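Local coordinates for vascular protein tyrosine phosphatase 1 (PDB 3I36) that probably catalyses hydrolysis of phosphotyrosine in proteins to tyrosine and phosphate, through this catalytic domain of a receptor-type, membrane-spanning phosphatase, at residues D41-F46 with Q292-N297; A68-K73 with D97-A102; V87-Q92 with F128-W133. All coordinates share one frame; numbering follows the deposited sequence.

Contact 1: D41-F46 with Q292-N297; sequences DSNCGF and QYVFLN
A mainly apolar, largely buried helix-on-helix contact joins the two ends of the catalytic domain: residues 41-46 of helix 28-53 rest on residues 292-297 of helix 290-305. The local axes cross at 80° and come no closer than 10.7 Å, so the two backbones stand well apart and side chains fill the interval. Phe46 carries most of it. Its CG lies anti to the carbonyl carbon, beside the backbone N (chi1 -71°), which sends the ring toward the other helix. There it meets Tyr293, its neighbour Val294 and, one turn on, Asn297. The methyl CG2 of Val294 packs against Phe46 CB at 3.8 Å, with the two side chains crossing at about a right angle. Farther out, the ring tip runs into Asn297, whose CG lies 3.3 Å from Phe46 CE2; ring and amide planes are 39° apart, a slanted meeting of tips. Tyr293 reaches back toward the Phe46 backbone, its CE2 3.9 Å from Phe46 O and 4.3 Å from Phe46 CD2. Here the classical protein tyrosine phosphatase domain packs its N-terminal helix on the last helix of the chain. Helix 28-53 is kinked at this point: Asp41, Ser42 and Asn43 all take left-handed backbone angles (positive phi), and right-handed helical angles resume at Cys44. Asn43 points at the partner helix from this kink and touches Val294 obliquely, ND2 to CG2 4.0 Å, while its OD1 lies in the plane of the Phe46 ring at the edge. The Tyr293 hydroxyl adds a polar tie, a hydrogen bond to Glu49 OE2 farther along helix 28-53. Phe35, from earlier in the N-terminal helix, meets the Phe46 ring edge-to-face.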
loop_
_atom_site.group_PDB
_atom_site.type_symbol
_atom_site.label_atom_id
_atom_site.label_comp_id
_atom_site.label_asym_id
_atom_site.label_seq_id
_atom_site.Cartn_x
_atom_site.Cartn_y
_atom_site.Cartn_z
ATOM N N ASP A 41 10.062 9.598 -27.068
ATOM C CA ASP A 41 8.751 9.594 -27.723
ATOM C C ASP A 41 7.627 9.563 -26.701
ATOM O O ASP A 41 6.775 8.663 -26.706
ATOM C CB ASP A 41 8.632 8.434 -28.713
ATOM C CG ASP A 41 9.579 8.585 -29.901
ATOM O OD1 ASP A 41 10.270 9.625 -29.971
ATOM O OD2 ASP A 41 9.639 7.660 -30.736
ATOM N N SER A 42 7.658 10.533 -25.797
ATOM C CA SER A 42 6.572 10.700 -24.853
ATOM C C SER A 42 6.396 9.447 -23.982
ATOM O O SER A 42 5.281 8.953 -23.805
ATOM C CB SER A 42 5.283 10.993 -25.625
ATOM O OG SER A 42 4.245 11.439 -24.774
ATOM N N ASN A 43 7.504 8.946 -23.443
ATOM C CA ASN A 43 7.479 7.784 -22.559
ATOM C C ASN A 43 6.968 6.544 -23.257
ATOM O O ASN A 43 6.323 5.700 -22.642
ATOM C CB ASN A 43 6.637 8.068 -21.310
ATOM C CG ASN A 43 7.277 9.108 -20.414
ATOM O OD1 ASN A 43 8.500 9.235 -20.380
ATOM N ND2 ASN A 43 6.459 9.867 -19.701
ATOM N N CYS A 44 7.262 6.437 -24.547
ATOM C CA CYS A 44 6.752 5.335 -25.340
ATOM C C CYS A 44 7.109 3.998 -24.716
ATOM O O CYS A 44 6.251 3.129 -24.564
ATOM C CB CYS A 44 7.303 5.391 -26.758
ATOM S SG CYS A 44 6.587 4.126 -27.824
ATOM N N GLY A 45 8.383 3.839 -24.369
ATOM C CA GLY A 45 8.879 2.596 -23.824
ATOM C C GLY A 45 8.218 2.274 -22.498
ATOM O O GLY A 45 7.830 1.133 -22.250
ATOM N N PHE A 46 8.107 3.273 -21.629
ATOM C CA PHE A 46 7.399 3.072 -20.369
ATOM C C PHE A 46 5.938 2.737 -20.628
ATOM O O PHE A 46 5.365 1.876 -19.967
ATOM C CB PHE A 46 7.496 4.315 -19.489
ATOM C CG PHE A 46 8.859 4.541 -18.919
ATOM C CD1 PHE A 46 9.448 5.795 -18.965
ATOM C CD2 PHE A 46 9.556 3.497 -18.331
ATOM C CE1 PHE A 46 10.704 6.000 -18.432
ATOM C CE2 PHE A 46 10.815 3.700 -17.802
ATOM C CZ PHE A 46 11.386 4.948 -17.848
ATOM N N GLN A 292 2.004 6.973 -12.621
ATOM C CA GLN A 292 2.584 6.333 -11.451
ATOM C C GLN A 292 3.722 5.415 -11.839
ATOM O O GLN A 292 4.739 5.371 -11.162
ATOM C CB GLN A 292 1.530 5.546 -10.669
ATOM C CG GLN A 292 0.584 6.466 -9.935
ATOM C CD GLN A 292 -0.629 5.753 -9.402
ATOM O OE1 GLN A 292 -0.794 4.552 -9.602
ATOM N NE2 GLN A 292 -1.496 6.495 -8.728
ATOM N N TYR A 293 3.531 4.658 -12.911
ATOM C CA TYR A 293 4.554 3.725 -13.355
ATOM C C TYR A 293 5.820 4.472 -13.762
ATOM O O TYR A 293 6.929 4.037 -13.469
ATOM C CB TYR A 293 4.039 2.903 -14.524
ATOM C CG TYR A 293 4.966 1.790 -14.944
ATOM C CD1 TYR A 293 4.973 0.585 -14.266
ATOM C CD2 TYR A 293 5.838 1.948 -16.011
ATOM C CE1 TYR A 293 5.807 -0.439 -14.637
ATOM C CE2 TYR A 293 6.675 0.921 -16.401
ATOM C CZ TYR A 293 6.657 -0.271 -15.700
ATOM O OH TYR A 293 7.478 -1.309 -16.063
ATOM N N VAL A 294 5.648 5.586 -14.459
ATOM C CA VAL A 294 6.797 6.397 -14.823
ATOM C C VAL A 294 7.416 6.987 -13.568
ATOM O O VAL A 294 8.631 7.028 -13.430
ATOM C CB VAL A 294 6.420 7.512 -15.807
ATOM C CG1 VAL A 294 7.619 8.437 -16.045
ATOM C CG2 VAL A 294 5.935 6.899 -17.114
ATOM N N PHE A 295 6.563 7.440 -12.654
ATOM C CA PHE A 295 7.016 7.964 -11.367
ATOM C C PHE A 295 7.915 6.965 -10.658
ATOM O O PHE A 295 8.909 7.351 -10.034
ATOM C CB PHE A 295 5.812 8.333 -10.500
ATOM C CG PHE A 295 6.167 8.897 -9.150
ATOM C CD1 PHE A 295 6.533 10.232 -9.010
ATOM C CD2 PHE A 295 6.104 8.103 -8.021
ATOM C CE1 PHE A 295 6.836 10.753 -7.762
ATOM C CE2 PHE A 295 6.411 8.608 -6.780
ATOM C CZ PHE A 295 6.780 9.936 -6.643
ATOM N N LEU A 296 7.583 5.676 -10.749
ATOM C CA LEU A 296 8.418 4.648 -10.118
ATOM C C LEU A 296 9.773 4.655 -10.745
ATOM O O LEU A 296 10.803 4.572 -10.079
ATOM C CB LEU A 296 7.850 3.261 -10.367
ATOM C CG LEU A 296 6.726 2.843 -9.467
ATOM C CD1 LEU A 296 6.347 1.420 -9.826
ATOM C CD2 LEU A 296 7.220 2.960 -8.032
ATOM N N ASN A 297 9.768 4.729 -12.063
ATOM C CA ASN A 297 11.022 4.749 -12.761
ATOM C C ASN A 297 11.774 6.013 -12.401
ATOM O O ASN A 297 12.989 5.988 -12.247
ATOM C CB ASN A 297 10.772 4.608 -14.246
ATOM C CG ASN A 297 10.414 3.198 -14.608
ATOM O OD1 ASN A 297 9.236 2.815 -14.619
ATOM N ND2 ASN A 297 11.431 2.395 -14.864
#

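Contact 2: A68-K73 with D97-A102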
loop_
_atom_site.group_PDB
_atom_site.type_symbol
_atom_site.label_atom_id
_atom_site.label_comp_id
_atom_site.label_asym_id
_atom_site.label_seq_id
_atom_site.Cartn_x
_atom_site.Cartn_y
_atom_site.Cartn_z
ATOM N N ALA A 68 -22.601 -11.328 -2.457
ATOM C CA ALA A 68 -23.541 -10.243 -2.215
ATOM C C ALA A 68 -23.221 -9.516 -0.916
ATOM O O ALA A 68 -23.152 -8.286 -0.879
ATOM C CB ALA A 68 -24.986 -10.777 -2.200
ATOM N N GLU A 69 -23.016 -10.290 0.144
ATOM C CA GLU A 69 -22.755 -9.747 1.470
ATOM C C GLU A 69 -21.474 -8.909 1.509
ATOM O O GLU A 69 -21.332 -8.015 2.338
ATOM C CB GLU A 69 -22.656 -10.888 2.491
ATOM C CG GLU A 69 -23.982 -11.585 2.805
ATOM C CD GLU A 69 -24.618 -12.259 1.593
ATOM O OE1 GLU A 69 -23.878 -12.741 0.704
ATOM O OE2 GLU A 69 -25.870 -12.313 1.536
ATOM N N ASN A 70 -20.538 -9.201 0.614
ATOM C CA ASN A 70 -19.252 -8.509 0.630
ATOM C C ASN A 70 -19.188 -7.322 -0.313
ATOM O O ASN A 70 -18.288 -6.508 -0.209
ATOM C CB ASN A 70 -18.113 -9.477 0.325
ATOM C CG ASN A 70 -17.949 -10.507 1.397
ATOM O OD1 ASN A 70 -18.305 -10.264 2.545
ATOM N ND2 ASN A 70 -17.434 -11.668 1.038
ATOM N N ARG A 71 -20.142 -7.217 -1.230
ATOM C CA ARG A 71 -20.040 -6.186 -2.250
ATOM C C ARG A 71 -19.990 -4.802 -1.625
ATOM O O ARG A 71 -19.258 -3.931 -2.082
ATOM C CB ARG A 71 -21.188 -6.288 -3.244
ATOM C CG ARG A 71 -21.106 -7.540 -4.108
ATOM C CD ARG A 71 -22.440 -7.820 -4.817
ATOM N NE ARG A 71 -22.547 -9.224 -5.212
ATOM C CZ ARG A 71 -23.645 -9.787 -5.705
ATOM N NH1 ARG A 71 -24.742 -9.062 -5.874
ATOM N NH2 ARG A 71 -23.645 -11.075 -6.029
ATOM N N GLY A 72 -20.748 -4.624 -0.554
ATOM C CA GLY A 72 -20.819 -3.342 0.115
ATOM C C GLY A 72 -19.604 -3.086 0.980
ATOM O O GLY A 72 -19.477 -2.017 1.570
ATOM N N LYS A 73 -18.710 -4.068 1.059
ATOM C CA LYS A 73 -17.484 -3.901 1.827
ATOM C C LYS A 73 -16.372 -3.437 0.901
ATOM O O LYS A 73 -15.237 -3.227 1.319
ATOM C CB LYS A 73 -17.109 -5.213 2.509
ATOM C CG LYS A 73 -18.194 -5.781 3.410
ATOM C CD LYS A 73 -17.762 -7.148 3.920
ATOM C CE LYS A 73 -18.838 -7.800 4.786
ATOM N NZ LYS A 73 -18.387 -9.171 5.163
ATOM N N ASP A 97 -17.698 -13.074 7.129
ATOM C CA ASP A 97 -16.982 -12.323 8.156
ATOM C C ASP A 97 -15.489 -12.284 7.837
ATOM O O ASP A 97 -14.764 -11.455 8.361
ATOM C CB ASP A 97 -17.148 -12.986 9.512
ATOM C CG ASP A 97 -18.550 -12.881 10.046
ATOM O OD1 ASP A 97 -19.354 -12.088 9.505
ATOM O OD2 ASP A 97 -18.830 -13.598 11.021
ATOM N N ASP A 98 -15.023 -13.195 6.995
ATOM C CA ASP A 98 -13.589 -13.272 6.742
ATOM C C ASP A 98 -13.154 -12.186 5.771
ATOM O O ASP A 98 -11.965 -11.996 5.504
ATOM C CB ASP A 98 -13.188 -14.666 6.232
ATOM C CG ASP A 98 -13.523 -14.898 4.753
ATOM O OD1 ASP A 98 -14.003 -13.986 4.041
ATOM O OD2 ASP A 98 -13.280 -16.026 4.289
ATOM N N TYR A 99 -14.123 -11.439 5.272
ATOM C CA TYR A 99 -13.861 -10.641 4.092
ATOM C C TYR A 99 -13.424 -9.236 4.405
ATOM O O TYR A 99 -14.049 -8.528 5.198
ATOM C CB TYR A 99 -15.072 -10.563 3.167
ATOM C CG TYR A 99 -14.714 -9.777 1.947
ATOM C CD1 TYR A 99 -14.046 -10.384 0.888
ATOM C CD2 TYR A 99 -14.976 -8.414 1.871
ATOM C CE1 TYR A 99 -13.668 -9.664 -0.223
ATOM C CE2 TYR A 99 -14.612 -7.677 0.747
ATOM C CZ TYR A 99 -13.951 -8.321 -0.295
ATOM O OH TYR A 99 -13.572 -7.617 -1.401
ATOM N N ILE A 100 -12.349 -8.833 3.745
ATOM C CA ILE A 100 -11.974 -7.438 3.719
ATOM C C ILE A 100 -11.318 -7.188 2.381
ATOM O O ILE A 100 -10.661 -8.072 1.811
ATOM C CB ILE A 100 -11.017 -7.079 4.863
ATOM C CG1 ILE A 100 -10.699 -5.570 4.835
ATOM C CG2 ILE A 100 -9.755 -7.945 4.760
ATOM C CD1 ILE A 100 -10.189 -5.024 6.170
ATOM N N ASN A 101 -11.525 -5.994 1.854
ATOM C CA ASN A 101 -10.942 -5.663 0.582
ATOM C C ASN A 101 -9.477 -5.340 0.801
ATOM O O ASN A 101 -9.112 -4.193 1.054
ATOM C CB ASN A 101 -11.648 -4.487 -0.061
ATOM C CG ASN A 101 -11.233 -4.317 -1.499
ATOM O OD1 ASN A 101 -10.035 -4.281 -1.799
ATOM N ND2 ASN A 101 -12.208 -4.248 -2.401
ATOM N N ALA A 102 -8.662 -6.384 0.745
ATOM C CA ALA A 102 -7.245 -6.294 1.066
ATOM C C ALA A 102 -6.571 -7.534 0.528
ATOM O O ALA A 102 -7.160 -8.621 0.505
ATOM C CB ALA A 102 -7.036 -6.207 2.583
HETATM O O HOH W 1 -16.100 -13.902 2.255
HETATM O O HOH W 2 -13.403 -4.264 3.119
HETATM O O HOH W 3 -16.219 -8.722 6.734
HETATM O O HOH W 4 -20.335 -10.471 6.603
#
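An asparagine amide laid almost flat over the CB-CG end of a tyrosine ring marks this contact: the Asn70 and Tyr99 planes are only 16° apart, with Asn70 CG 3.4 Å from Tyr99 CG. Both segments belong to signature sequences of the classical tyrosine phosphatase fold, Asn70 and Lys73 to the NXXKNRY motif, which in this family carries the phosphotyrosine-recognition loop, residues 98-102 to the DYINA motif. Asn70 CB adds a CH-pi contact over the same face, 3.8 Å from the Tyr99 ring centroid. Lys73 runs extended past the ring edge, its CD 3.7 Å from Tyr99 CD2, in the opposite direction to the tyrosine, whose OH bonds to Asn74. Lys73 NZ donates a 2.8 Å hydrogen bond to Asn70 OD1, nearly along the C=O axis (161°), which helps fix the rotation of the stacked amide. Asn70 ND2 donates to Ala64 O and to a water that donates on to Asp98 OD1. Two more waters accept from Lys73 NZ, and one of them donates to Tyr99 O. Near Asn101, a water donates to Lys73 O and accepts from Asn101 N, 2.8 Å from each of these atoms.

Contact 3: V87-Q92 with F128-W133; sequences VKLSVQ and FWRMVW
The flat guanidinium of Arg130 is sandwiched between two side chains of the 87-92 segment and gripped in its own plane by a third residue. Over one face, near the centre, stands Gln92 OE1, 3.7 Å above the plane; the glutamine is bent at chi2 (83°), and its amide is turned 83° from the guanidinium. Against the opposite face lies Leu89, with CB 3.4 Å from Arg130 NH2 and CD1 toward the rim. At the edge, Ser90 takes NH2 twice: Arg130 NH2 donates to Ser90 O at 2.6 Å and to Ser90 OG at 2.9 Å, and both bonds are clearly bent. Both acceptors lie in the guanidinium plane, although NH2 itself sits above the carbonyl plane of Ser90. The bend of the arginine at chi3 (49°) turns the group in between Leu89 and Gln92, and NH1 is held by Asp127 and Asp97 O. Ser90 OG also bonds to Glu134. Deeper in, Leu89 crosses Met131 obliquely, CD2 to CB 3.6 Å, and Val87 meets the bent Met131 chain at about a right angle, CG1 to SD 3.7 Å. Ile115 and Thr117 of the neighbouring strand also border Met131. Met131 is the methionine of the TXXDFWXMXWE signature, with Arg130 at the variable position before it; Val87 and Leu89 belong to DXXRVXL, a second conserved motif of the classical tyrosine phosphatase domain.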
loop_
_atom_site.group_PDB
_atom_site.type_symbol
_atom_site.label_atom_id
_atom_site.label_comp_id
_atom_site.label_asym_id
_atom_site.label_seq_id
_atom_site.Cartn_x
_atom_site.Cartn_y
_atom_site.Cartn_z
ATOM N N VAL A 87 -6.747 -11.050 2.055
ATOM C CA VAL A 87 -6.552 -11.179 3.481
ATOM C C VAL A 87 -7.845 -11.744 4.048
ATOM O O VAL A 87 -8.906 -11.162 3.870
ATOM C CB VAL A 87 -6.249 -9.817 4.109
ATOM C CG1 VAL A 87 -6.111 -9.943 5.608
ATOM C CG2 VAL A 87 -4.980 -9.202 3.471
ATOM N N LYS A 88 -7.753 -12.880 4.728
ATOM C CA LYS A 88 -8.940 -13.516 5.282
ATOM C C LYS A 88 -8.965 -13.299 6.776
ATOM O O LYS A 88 -8.015 -13.640 7.463
ATOM C CB LYS A 88 -8.934 -15.010 4.978
ATOM C CG LYS A 88 -9.000 -15.322 3.501
ATOM C CD LYS A 88 -8.886 -16.810 3.248
ATOM C CE LYS A 88 -8.552 -17.083 1.790
ATOM N NZ LYS A 88 -8.449 -18.543 1.498
ATOM N N LEU A 89 -10.050 -12.717 7.275
ATOM C CA LEU A 89 -10.170 -12.461 8.695
ATOM C C LEU A 89 -10.845 -13.631 9.385
ATOM O O LEU A 89 -11.302 -14.563 8.733
ATOM C CB LEU A 89 -10.967 -11.184 8.927
ATOM C CG LEU A 89 -10.450 -10.009 8.090
ATOM C CD1 LEU A 89 -11.313 -8.775 8.343
ATOM C CD2 LEU A 89 -8.956 -9.745 8.385
ATOM N N SER A 90 -10.883 -13.578 10.709
ATOM C CA SER A 90 -11.553 -14.596 11.492
ATOM C C SER A 90 -13.022 -14.585 11.121
ATOM O O SER A 90 -13.546 -13.596 10.605
ATOM C CB SER A 90 -11.406 -14.292 12.982
ATOM O OG SER A 90 -11.844 -12.972 13.248
ATOM N N VAL A 91 -13.685 -15.700 11.361
ATOM C CA VAL A 91 -15.104 -15.764 11.102
ATOM C C VAL A 91 -15.796 -15.927 12.440
ATOM O O VAL A 91 -15.333 -16.680 13.294
ATOM C CB VAL A 91 -15.445 -16.929 10.175
ATOM C CG1 VAL A 91 -14.840 -16.690 8.806
ATOM C CG2 VAL A 91 -14.931 -18.233 10.756
ATOM N N GLN A 92 -16.884 -15.191 12.625
ATOM C CA GLN A 92 -17.690 -15.301 13.829
ATOM C C GLN A 92 -18.902 -16.165 13.521
ATOM O O GLN A 92 -18.936 -17.353 13.843
ATOM C CB GLN A 92 -18.141 -13.919 14.312
ATOM C CG GLN A 92 -17.063 -13.083 15.006
ATOM C CD GLN A 92 -16.158 -12.334 14.033
ATOM O OE1 GLN A 92 -16.408 -11.172 13.702
ATOM N NE2 GLN A 92 -15.100 -12.996 13.576
ATOM N N PHE A 128 -11.530 -3.396 9.328
ATOM C CA PHE A 128 -10.210 -2.842 9.132
ATOM C C PHE A 128 -9.343 -3.082 10.355
ATOM O O PHE A 128 -8.229 -3.598 10.250
ATOM C CB PHE A 128 -10.316 -1.350 8.857
ATOM C CG PHE A 128 -9.008 -0.686 8.624
ATOM C CD1 PHE A 128 -8.460 -0.627 7.352
ATOM C CD2 PHE A 128 -8.321 -0.102 9.676
ATOM C CE1 PHE A 128 -7.242 0.019 7.134
ATOM C CE2 PHE A 128 -7.107 0.527 9.468
ATOM C CZ PHE A 128 -6.566 0.584 8.192
ATOM N N TRP A 129 -9.845 -2.703 11.521
ATOM C CA TRP A 129 -9.072 -2.894 12.739
ATOM C C TRP A 129 -8.910 -4.361 13.100
ATOM O O TRP A 129 -7.907 -4.758 13.692
ATOM C CB TRP A 129 -9.656 -2.088 13.889
ATOM C CG TRP A 129 -9.360 -0.651 13.701
ATOM C CD1 TRP A 129 -10.219 0.317 13.279
ATOM C CD2 TRP A 129 -8.084 -0.028 13.854
ATOM N NE1 TRP A 129 -9.562 1.525 13.193
ATOM C CE2 TRP A 129 -8.249 1.340 13.541
ATOM C CE3 TRP A 129 -6.818 -0.488 14.239
ATOM C CZ2 TRP A 129 -7.195 2.249 13.600
ATOM C CZ3 TRP A 129 -5.767 0.416 14.289
ATOM C CH2 TRP A 129 -5.964 1.770 13.977
ATOM N N ARG A 130 -9.881 -5.173 12.722
ATOM C CA ARG A 130 -9.778 -6.598 12.978
ATOM C C ARG A 130 -8.628 -7.154 12.143
ATOM O O ARG A 130 -7.864 -7.994 12.599
ATOM C CB ARG A 130 -11.092 -7.314 12.667
ATOM C CG ARG A 130 -11.140 -8.735 13.203
ATOM C CD ARG A 130 -12.574 -9.228 13.368
ATOM N NE ARG A 130 -13.370 -8.977 12.180
ATOM C CZ ARG A 130 -13.701 -9.905 11.292
ATOM N NH1 ARG A 130 -14.425 -9.577 10.235
ATOM N NH2 ARG A 130 -13.302 -11.153 11.460
ATOM N N MET A 131 -8.477 -6.640 10.929
ATOM C CA MET A 131 -7.376 -7.067 10.078
ATOM C C MET A 131 -6.072 -6.594 10.692
ATOM O O MET A 131 -5.096 -7.336 10.780
ATOM C CB MET A 131 -7.504 -6.455 8.703
ATOM C CG MET A 131 -6.305 -6.773 7.837
ATOM S SD MET A 131 -6.580 -6.359 6.116
ATOM C CE MET A 131 -6.565 -4.575 6.152
ATOM N N VAL A 132 -6.057 -5.331 11.096
ATOM C CA VAL A 132 -4.882 -4.772 11.733
ATOM C C VAL A 132 -4.485 -5.662 12.887
ATOM O O VAL A 132 -3.320 -6.012 13.035
ATOM C CB VAL A 132 -5.144 -3.351 12.261
ATOM C CG1 VAL A 132 -4.083 -2.966 13.315
ATOM C CG2 VAL A 132 -5.126 -2.364 11.108
ATOM N N TRP A 133 -5.461 -6.040 13.704
ATOM C CA TRP A 133 -5.157 -6.846 14.879
ATOM C C TRP A 133 -4.740 -8.257 14.501
ATOM O O TRP A 133 -3.669 -8.740 14.879
ATOM C CB TRP A 133 -6.341 -6.943 15.832
ATOM C CG TRP A 133 -5.930 -7.778 16.976
ATOM C CD1 TRP A 133 -6.225 -9.094 17.196
ATOM C CD2 TRP A 133 -5.025 -7.389 18.013
ATOM N NE1 TRP A 133 -5.594 -9.532 18.343
ATOM C CE2 TRP A 133 -4.847 -8.502 18.854
ATOM C CE3 TRP A 133 -4.366 -6.191 18.317
ATOM C CZ2 TRP A 133 -4.041 -8.454 19.991
ATOM C CZ3 TRP A 133 -3.558 -6.144 19.448
ATOM C CH2 TRP A 133 -3.404 -7.272 20.270
#

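Overall arrangement
Contacts 2 and 3 form one continuous patch, their centres 11 Å apart, with segments that interleave along the chain. Residues 97-102 lie against residues 87-92: Leu89 N and Asp98 O are 2.7 Å apart, a probable hydrogen bond. Ala102 CB also packs on Met131 SD. Contact 1 stands apart, 34 and 37 Å from them between centres, and contact 3 lies on the opposite side of the chain's centre. All three come within about 7 to 10 Å of likely substrate-binding residues: the side chain of Asn101 is about 7 Å from that of Val248 and about 10 Å from that of the likely nucleophile Cys244, Met131 about 10 Å from Gly247, and Tyr293 about 9 Å from Gln288.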